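Local coordinates for cytosine-specific methyltransferase (Escherichia coli O157:H7 EDL933, PDB 3G7U), which probably methylates cytosine in DNA at carbon 5, using S-adenosyl-L-methionine as the methyl donor, at residues Y198-I203 / T320-A325. Numbering follows the deposited sequence.
Sequences YGLPDI and TPREAA
L200 packs on R322 and E323 in the first turn of helix 321-328, which opens with a capping box formed by T320 and E323. The contact joins the loop between helix 193-196 and strand 205-207 to the start of this helix, within a C5-cytosine methyltransferase chain and away from the predicted active-site cysteine.

The direct contact is apolar and rests on the two methyl branches of L200. CD1 of L200 meets CG of E323 at 3.5 Å, and the two side chains pass at a slant. CD2 of L200 lies 4.1 Å from CG of R322, whose chain runs roughly perpendicular to the leucine. R322 offers only this part of its chain to L200. Bends at chi2 (56°) and chi3 (64°) carry its guanidinium away, to the carbonyl oxygens of S253 and F334. I252 of strand 251-252 also touches both L200 and R322.

No direct hydrogen bond links the segments, but one water does. It donates to O of P201 at 3.0 Å and to OE2 of E323 at 2.8 Å.

The other carboxylate oxygen of E323 serves the cap. N of T320 donates to OE1 of E323 at 2.9 Å, and OE1 also forms a salt bridge with R317. These bonds and the water hold both oxygens of the carboxylate. In return, N of E323 donates to OG1 of T320 at 3.0 Å. The T320 N-H reaches OE1 of E323 from above the carboxylate, 42° out of its plane.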
loop_
_atom_site.group_PDB
_atom_site.type_symbol
_atom_site.label_atom_id
_atom_site.label_comp_id
_atom_site.label_asym_id
_atom_site.label_seq_id
_atom_site.Cartn_x
_atom_site.Cartn_y
_atom_site.Cartn_z
ATOM N N TYR A 198 12.624 -11.768 10.192
ATOM C CA TYR A 198 13.872 -11.844 10.961
ATOM C C TYR A 198 13.870 -10.892 12.135
ATOM O O TYR A 198 13.612 -9.678 11.960
ATOM C CB TYR A 198 15.107 -11.500 10.098
ATOM C CG TYR A 198 16.337 -11.243 10.963
ATOM C CD1 TYR A 198 17.073 -12.314 11.462
ATOM C CD2 TYR A 198 16.715 -9.947 11.340
ATOM C CE1 TYR A 198 18.172 -12.111 12.280
ATOM C CE2 TYR A 198 17.798 -9.731 12.182
ATOM C CZ TYR A 198 18.516 -10.839 12.637
ATOM O OH TYR A 198 19.593 -10.685 13.451
ATOM N N GLY A 199 14.210 -11.414 13.318
ATOM C CA GLY A 199 14.561 -10.550 14.472
ATOM C C GLY A 199 13.394 -10.043 15.310
ATOM O O GLY A 199 13.585 -9.337 16.301
ATOM N N LEU A 200 12.179 -10.418 14.928
ATOM C CA LEU A 200 10.996 -10.057 15.694
ATOM C C LEU A 200 10.912 -10.924 16.960
ATOM O O LEU A 200 11.472 -12.039 16.988
ATOM C CB LEU A 200 9.737 -10.231 14.816
ATOM C CG LEU A 200 9.503 -9.213 13.672
ATOM C CD1 LEU A 200 8.404 -9.707 12.740
ATOM C CD2 LEU A 200 9.128 -7.816 14.186
ATOM N N PRO A 201 10.200 -10.441 18.008
ATOM C CA PRO A 201 10.117 -11.250 19.236
ATOM C C PRO A 201 9.451 -12.617 19.072
ATOM O O PRO A 201 8.420 -12.738 18.398
ATOM C CB PRO A 201 9.336 -10.366 20.217
ATOM C CG PRO A 201 8.672 -9.305 19.386
ATOM C CD PRO A 201 9.556 -9.116 18.151
ATOM N N ASP A 202 10.036 -13.645 19.697
ATOM C CA ASP A 202 9.429 -14.980 19.691
ATOM C C ASP A 202 8.303 -15.126 20.704
ATOM O O ASP A 202 7.451 -16.018 20.578
ATOM C CB ASP A 202 10.496 -16.056 19.989
ATOM C CG ASP A 202 11.306 -16.425 18.756
ATOM O OD1 ASP A 202 10.708 -16.616 17.663
ATOM O OD2 ASP A 202 12.548 -16.507 18.878
ATOM N N ILE A 203 8.344 -14.289 21.740
ATOM C CA ILE A 203 7.305 -14.260 22.768
ATOM C C ILE A 203 6.526 -12.966 22.650
ATOM O O ILE A 203 7.099 -11.879 22.778
ATOM C CB ILE A 203 7.881 -14.342 24.206
ATOM C CG1 ILE A 203 8.808 -15.552 24.393
ATOM C CG2 ILE A 203 6.750 -14.302 25.248
ATOM C CD1 ILE A 203 8.167 -16.886 24.184
ATOM N N THR A 320 1.097 -11.487 13.622
ATOM C CA THR A 320 0.768 -10.244 14.262
ATOM C C THR A 320 0.580 -9.169 13.196
ATOM O O THR A 320 0.991 -9.339 12.037
ATOM C CB THR A 320 1.905 -9.768 15.183
ATOM O OG1 THR A 320 3.040 -9.488 14.379
ATOM C CG2 THR A 320 2.267 -10.826 16.199
ATOM N N PRO A 321 -0.080 -8.066 13.561
ATOM C CA PRO A 321 -0.142 -6.968 12.580
ATOM C C PRO A 321 1.235 -6.529 12.073
ATOM O O PRO A 321 1.389 -6.202 10.890
ATOM C CB PRO A 321 -0.793 -5.831 13.392
ATOM C CG PRO A 321 -1.633 -6.513 14.375
ATOM C CD PRO A 321 -0.886 -7.802 14.763
ATOM N N ARG A 322 2.234 -6.487 12.950
ATOM C CA ARG A 322 3.542 -6.031 12.477
ATOM C C ARG A 322 4.147 -7.039 11.499
ATOM O O ARG A 322 4.767 -6.654 10.519
ATOM C CB ARG A 322 4.513 -5.758 13.636
ATOM C CG ARG A 322 5.952 -5.321 13.240
ATOM C CD ARG A 322 6.021 -4.083 12.337
ATOM N NE ARG A 322 5.499 -2.895 12.994
ATOM C CZ ARG A 322 5.169 -1.772 12.361
ATOM N NH1 ARG A 322 5.353 -1.662 11.043
ATOM N NH2 ARG A 322 4.699 -0.736 13.054
ATOM N N GLU A 323 3.900 -8.326 11.726
ATOM C CA GLU A 323 4.362 -9.347 10.782
ATOM C C GLU A 323 3.686 -9.213 9.430
ATOM O O GLU A 323 4.356 -9.298 8.400
ATOM C CB GLU A 323 4.147 -10.755 11.361
ATOM C CG GLU A 323 5.146 -11.032 12.515
ATOM C CD GLU A 323 4.812 -12.249 13.395
ATOM O OE1 GLU A 323 3.688 -12.790 13.316
ATOM O OE2 GLU A 323 5.689 -12.651 14.217
ATOM N N ALA A 324 2.370 -8.988 9.432
ATOM C CA ALA A 324 1.652 -8.728 8.204
ATOM C C ALA A 324 2.180 -7.486 7.475
ATOM O O ALA A 324 2.309 -7.496 6.221
ATOM C CB ALA A 324 0.170 -8.574 8.488
ATOM N N ALA A 325 2.468 -6.434 8.239
ATOM C CA ALA A 325 3.018 -5.166 7.684
ATOM C C ALA A 325 4.327 -5.448 7.000
ATOM O O ALA A 325 4.579 -4.956 5.889
ATOM C CB ALA A 325 3.234 -4.135 8.773
HETATM O O HOH W 1 6.668 -11.257 16.401
#